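Local coordinates for protein mannan endo-1,4-beta-mannosidase (Bacillus subtilis, PDB 3CBW) that hydrolyses internal beta-1,4-mannosidic linkages of mannan, galactomannan and glucomannan as a secreted endo-acting glycosidase that takes part in glucomannan breakdown, at residues G67-A71 with T328-G332; F285-I291 with N316-L322. The protein carries 3 engineered substitutions. All blocks are in the same frame, centred on the assembly; numbering follows the deposited sequence. Where two conformers were deposited one is given.

Interaction 1. Residues G67-A71 with T328-G332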
loop_
_atom_site.group_PDB
_atom_site.type_symbol
_atom_site.label_atom_id
_atom_site.label_comp_id
_atom_site.label_asym_id
_atom_site.label_seq_id
_atom_site.Cartn_x
_atom_site.Cartn_y
_atom_site.Cartn_z
ATOM N N GLY A 67 -24.003 -3.114 -1.638
ATOM C CA GLY A 67 -24.582 -1.789 -1.455
ATOM C C GLY A 67 -23.610 -0.734 -0.945
ATOM O O GLY A 67 -23.986 0.414 -0.790
ATOM N N GLN A 68 -22.365 -1.126 -0.680
ATOM C CA GLN A 68 -21.351 -0.227 -0.148
ATOM C C GLN A 68 -20.147 -0.230 -1.062
ATOM O O GLN A 68 -19.936 -1.174 -1.816
ATOM C CB GLN A 68 -20.923 -0.692 1.240
ATOM C CG GLN A 68 -22.043 -0.705 2.277
ATOM C CD GLN A 68 -22.475 0.684 2.681
ATOM O OE1 GLN A 68 -21.648 1.570 2.920
ATOM N NE2 GLN A 68 -23.780 0.885 2.765
ATOM N N SER A 69 -19.336 0.820 -0.970
ATOM C CA SER A 69 -18.098 0.905 -1.746
ATOM C C SER A 69 -16.884 0.918 -0.819
ATOM O O SER A 69 -16.977 1.423 0.298
ATOM C CB SER A 69 -18.077 2.167 -2.607
ATOM O OG SER A 69 -19.163 2.182 -3.514
ATOM N N PRO A 70 -15.731 0.395 -1.290
ATOM C CA PRO A 70 -14.543 0.419 -0.429
ATOM C C PRO A 70 -14.121 1.845 -0.087
ATOM O O PRO A 70 -14.162 2.738 -0.947
ATOM C CB PRO A 70 -13.466 -0.270 -1.279
ATOM C CG PRO A 70 -13.964 -0.209 -2.697
ATOM C CD PRO A 70 -15.468 -0.240 -2.595
ATOM N N ALA A 71 -13.739 2.077 1.164
ATOM C CA ALA A 71 -13.220 3.387 1.548
ATOM C C ALA A 71 -11.931 3.743 0.801
ATOM O O ALA A 71 -11.740 4.897 0.399
ATOM C CB ALA A 71 -13.023 3.479 3.051
ATOM N N THR A 328 -16.647 -1.880 10.095
ATOM C CA THR A 328 -16.154 -1.516 8.766
ATOM C C THR A 328 -16.605 -0.115 8.362
ATOM O O THR A 328 -17.789 0.212 8.423
ATOM C CB THR A 328 -16.591 -2.568 7.745
ATOM O OG1 THR A 328 -16.153 -3.850 8.203
ATOM C CG2 THR A 328 -15.984 -2.295 6.376
ATOM N N LEU A 329 -15.643 0.704 7.951
ATOM C CA LEU A 329 -15.901 2.054 7.500
ATOM C C LEU A 329 -15.734 2.096 5.984
ATOM O O LEU A 329 -14.659 1.781 5.456
ATOM C CB LEU A 329 -14.926 2.995 8.208
ATOM C CG LEU A 329 -15.140 4.499 8.091
ATOM C CD1 LEU A 329 -14.437 5.232 9.229
ATOM C CD2 LEU A 329 -14.697 5.045 6.733
ATOM N N ASN A 330 -16.796 2.498 5.289
ATOM C CA ASN A 330 -16.841 2.461 3.835
ATOM C C ASN A 330 -16.788 3.854 3.217
ATOM O O ASN A 330 -16.789 4.863 3.930
ATOM C CB ASN A 330 -18.083 1.686 3.391
ATOM C CG ASN A 330 -18.045 0.254 3.868
ATOM O OD1 ASN A 330 -17.017 -0.410 3.766
ATOM N ND2 ASN A 330 -19.145 -0.223 4.418
ATOM N N LYS A 331 -16.688 3.902 1.892
ATOM C CA LYS A 331 -16.670 5.162 1.168
ATOM C C LYS A 331 -17.849 6.021 1.616
ATOM O O LYS A 331 -18.978 5.531 1.719
ATOM C CB LYS A 331 -16.763 4.892 -0.332
ATOM C CG LYS A 331 -16.405 6.085 -1.205
ATOM C CD LYS A 331 -16.727 5.807 -2.670
ATOM C CE LYS A 331 -16.164 6.893 -3.594
ATOM N NZ LYS A 331 -16.661 6.699 -4.995
ATOM N N GLY A 332 -17.570 7.290 1.890
ATOM C CA GLY A 332 -18.599 8.236 2.340
ATOM C C GLY A 332 -18.688 8.380 3.852
ATOM O O GLY A 332 -19.473 9.200 4.351
HETATM O O HOH W 1 -20.123 3.051 0.788
#

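Interaction 2. Residues F285-I291 with N316-L322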
loop_
_atom_site.group_PDB
_atom_site.type_symbol
_atom_site.label_atom_id
_atom_site.label_comp_id
_atom_site.label_asym_id
_atom_site.label_seq_id
_atom_site.Cartn_x
_atom_site.Cartn_y
_atom_site.Cartn_z
ATOM N N PHE A 285 -12.548 -19.710 1.197
ATOM C CA PHE A 285 -12.213 -18.414 1.794
ATOM C C PHE A 285 -13.464 -17.646 2.183
ATOM O O PHE A 285 -14.419 -17.594 1.420
ATOM C CB PHE A 285 -11.358 -17.566 0.851
ATOM C CG PHE A 285 -10.739 -16.368 1.517
ATOM C CD1 PHE A 285 -9.514 -16.480 2.179
ATOM C CD2 PHE A 285 -11.372 -15.135 1.483
ATOM C CE1 PHE A 285 -8.929 -15.375 2.787
ATOM C CE2 PHE A 285 -10.806 -14.027 2.105
ATOM C CZ PHE A 285 -9.574 -14.145 2.754
ATOM N N ASP A 286 -13.454 -17.043 3.368
ATOM C CA ASP A 286 -14.617 -16.328 3.868
ATOM C C ASP A 286 -14.207 -14.997 4.496
ATOM O O ASP A 286 -13.588 -14.967 5.572
ATOM C CB ASP A 286 -15.367 -17.206 4.884
ATOM C CG ASP A 286 -16.744 -16.665 5.248
ATOM O OD1 ASP A 286 -16.975 -15.436 5.164
ATOM O OD2 ASP A 286 -17.610 -17.483 5.644
ATOM N N TYR A 287 -14.571 -13.898 3.838
ATOM C CA TYR A 287 -14.210 -12.571 4.331
ATOM C C TYR A 287 -14.883 -12.229 5.662
ATOM O O TYR A 287 -14.394 -11.372 6.392
ATOM C CB TYR A 287 -14.469 -11.483 3.278
ATOM C CG TYR A 287 -13.308 -11.278 2.318
ATOM C CD1 TYR A 287 -12.155 -10.603 2.731
ATOM C CD2 TYR A 287 -13.353 -11.755 1.002
ATOM C CE1 TYR A 287 -11.077 -10.401 1.867
ATOM C CE2 TYR A 287 -12.274 -11.551 0.123
ATOM C CZ TYR A 287 -11.142 -10.883 0.573
ATOM O OH TYR A 287 -10.065 -10.685 -0.263
ATOM N N SER A 288 -15.990 -12.900 5.991
ATOM C CA SER A 288 -16.631 -12.673 7.294
ATOM C C SER A 288 -15.743 -13.146 8.442
ATOM O O SER A 288 -15.750 -12.553 9.522
ATOM C CB SER A 288 -18.024 -13.317 7.376
ATOM O OG SER A 288 -17.949 -14.725 7.462
ATOM N N LEU A 289 -14.960 -14.193 8.189
ATOM C CA LEU A 289 -14.005 -14.687 9.173
ATOM C C LEU A 289 -12.820 -13.745 9.331
ATOM O O LEU A 289 -12.240 -13.645 10.406
ATOM C CB LEU A 289 -13.536 -16.103 8.824
ATOM C CG LEU A 289 -14.653 -17.158 8.848
ATOM C CD1 LEU A 289 -14.165 -18.460 8.242
ATOM C CD2 LEU A 289 -15.195 -17.362 10.275
ATOM N N PHE A 290 -12.454 -13.066 8.249
ATOM C CA PHE A 290 -11.356 -12.089 8.301
ATOM C C PHE A 290 -11.707 -10.895 9.195
ATOM O O PHE A 290 -10.910 -10.496 10.048
ATOM C CB PHE A 290 -10.997 -11.640 6.881
ATOM C CG PHE A 290 -9.990 -10.524 6.824
ATOM C CD1 PHE A 290 -8.699 -10.696 7.334
ATOM C CD2 PHE A 290 -10.315 -9.312 6.219
ATOM C CE1 PHE A 290 -7.756 -9.663 7.263
ATOM C CE2 PHE A 290 -9.385 -8.283 6.149
ATOM C CZ PHE A 290 -8.105 -8.462 6.664
ATOM N N ILE A 291 -12.907 -10.343 9.030
ATOM C CA ILE A 291 -13.311 -9.252 9.917
ATOM C C ILE A 291 -13.464 -9.726 11.367
ATOM O O ILE A 291 -13.133 -8.989 12.293
ATOM C CB ILE A 291 -14.552 -8.442 9.408
ATOM C CG1 ILE A 291 -14.722 -7.138 10.199
ATOM C CG2 ILE A 291 -15.823 -9.276 9.435
ATOM C CD1 ILE A 291 -13.604 -6.136 10.033
ATOM N N ASN A 316 -16.085 -13.521 -3.377
ATOM C CA ASN A 316 -15.775 -14.470 -2.326
ATOM C C ASN A 316 -16.857 -14.460 -1.271
ATOM O O ASN A 316 -17.612 -13.492 -1.148
ATOM C CB ASN A 316 -14.403 -14.154 -1.718
ATOM C CG ASN A 316 -13.270 -14.723 -2.536
ATOM O OD1 ASN A 316 -13.002 -15.926 -2.485
ATOM N ND2 ASN A 316 -12.600 -13.870 -3.310
ATOM N N LYS A 317 -16.965 -15.541 -0.506
ATOM C CA LYS A 317 -18.028 -15.575 0.487
ATOM C C LYS A 317 -17.801 -14.557 1.614
ATOM O O LYS A 317 -16.666 -14.143 1.890
ATOM C CB LYS A 317 -18.345 -17.006 0.964
ATOM C CG LYS A 317 -17.528 -17.593 2.062
ATOM C CD LYS A 317 -18.036 -19.008 2.435
ATOM C CE LYS A 317 -17.717 -20.037 1.350
ATOM N NZ LYS A 317 -18.205 -21.430 1.665
ATOM N N GLY A 318 -18.898 -14.105 2.201
ATOM C CA GLY A 318 -18.846 -13.190 3.336
ATOM C C GLY A 318 -18.687 -11.717 2.995
ATOM O O GLY A 318 -18.474 -10.903 3.890
ATOM N N ALA A 319 -18.824 -11.358 1.722
ATOM C CA ALA A 319 -18.703 -9.949 1.303
ATOM C C ALA A 319 -19.661 -9.017 2.036
ATOM O O ALA A 319 -19.255 -7.950 2.493
ATOM C CB ALA A 319 -18.909 -9.823 -0.190
ATOM N N SER A 320 -20.933 -9.407 2.129
ATOM C CA SER A 320 -21.937 -8.580 2.791
ATOM C C SER A 320 -21.621 -8.417 4.269
ATOM O O SER A 320 -21.693 -7.309 4.804
ATOM C CB SER A 320 -23.338 -9.166 2.601
ATOM O OG SER A 320 -23.714 -9.127 1.238
ATOM N N ALA A 321 -21.256 -9.520 4.922
ATOM C CA ALA A 321 -20.916 -9.482 6.343
ATOM C C ALA A 321 -19.685 -8.609 6.594
ATOM O O ALA A 321 -19.640 -7.870 7.580
ATOM C CB ALA A 321 -20.712 -10.881 6.888
ATOM N N LEU A 322 -18.699 -8.689 5.696
ATOM C CA LEU A 322 -17.503 -7.840 5.759
ATOM C C LEU A 322 -17.869 -6.360 5.651
ATOM O O LEU A 322 -17.451 -5.540 6.477
ATOM C CB LEU A 322 -16.534 -8.213 4.630
ATOM C CG LEU A 322 -15.280 -7.344 4.464
ATOM C CD1 LEU A 322 -14.325 -7.555 5.647
ATOM C CD2 LEU A 322 -14.596 -7.677 3.146
#

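Interaction 1. Residues G67-A71 with T328-G332
Lys331 N gives its hydrogen to Ser69 O over 3.0 Å in a nearly straight bond (166° at the hydrogen), although the donor lies tilted out of the plane of that carbonyl. This is the direct backbone bond between 67-71 and 328-332, two segments that run at about a right angle to each other. A water completes the joint: it accepts from Ser69 N at 2.9 Å and donates to Gln68 OE1 and to Lys331 O, so that three polar atoms, two of 67-71 and one of 328-332, share one molecule. Gln68 reaches it because its chain bends at chi2 (-71°), which also sets OE1 3.4 Å from Asn330 ND2, a weak bond between amides whose planes are 38° apart. The stronger partners of the Asn330 amide lie outside the pair: OD1 meets Ser43 OG and ND2 meets Tyr323 O, a use of both ends that suits a buried asparagine. All this happens in the TIM barrel of a family 26 glycoside hydrolase, where 67-71 links helix 57-66 to strand 72-79 and strand 328-329 pairs with strand 41-49. The small Ala71 can bring CB to 3.4 Å from Leu329 O, with the Leu329 methyl CD2 farther off. Lys331 CB packs on Ser69 CB at 3.8 Å, while the extended lysine chain leads away to a cation-pi contact with Tyr102, whose hydroxyl also hydrogen-bonds to Pro70 O.

Interaction 2. Residues F285-I291 with N316-L322
Tyr287 N bonds to Lys317 O at 2.9 Å, 157° at the hydrogen, tying the first turn of helix 287-297 to the type II turn Asn316-Ala319 that leads into helix 319-324. Asp286 is the N-cap of the first helix. Its OD1 takes the hydrogen of Ser288 N at 2.8 Å, on the anti side, and that of Ser288 OG at 2.6 Å from above the carboxylate plane, both from the same face. Ser288 OG can do so because chi1 of 72° holds it between its own backbone N and carbonyl carbon. Across the contact the carboxylate lies on the aliphatic part of Lys317, with CG of Asp286 3.4 Å from CG of Lys317; the ammonium stays too far for an ion pair. With an alanine at Asp286, Ser288 N and OG would probably lose their shared acceptor, and the lysine chain the carboxylate it rests against. Gly318 is the N-cap of the second helix; its positive phi favours glycine, and a CB would collide with Asp286 OD1 and Ser288 N. The tyrosine ring carries Phe285 CE2 over the centre of one face. At the edge of that ring, Asn316 CB lies 3.8 Å from Tyr287 CD2. Tyr287 OH is satisfied by Trp311 O, and Asn316 ND2 by Ser312 O and Glu310 O. Deeper in, Leu322 spreads its methyls, CD2 against Tyr287 CB at 3.8 Å and CD1 against Ile291 CB. Two successive outer helices of a TIM barrel, each starting beyond the C-terminal end of a strand, are joined here, with the Tyr287 side chain about 6 Å from that of Trp307 and near Tyr251, both probable substrate-binding residues.

How the interactions relate
Interaction 2 falls between the two segments of interaction 1 along the chain: 67-71 comes first, then 285-291 and 316-322, and finally 328-332. Their centres lie 15 Å apart, on the same side of the chain's centre. Helix 319-324 passes almost directly into strand 328-329, and the junction is held by a probable hydrogen bond between Thr328 OG1 and Leu322 O, 2.7 Å, with Ile291 CD1 packing on the same hydroxyl. Helix 319-324 also borders interaction 1 through Tyr323. Interaction 1 thus joins early and late parts of the barrel sequence, beside strand 41-49, whereas interaction 2 joins neighbouring outer helices late in it.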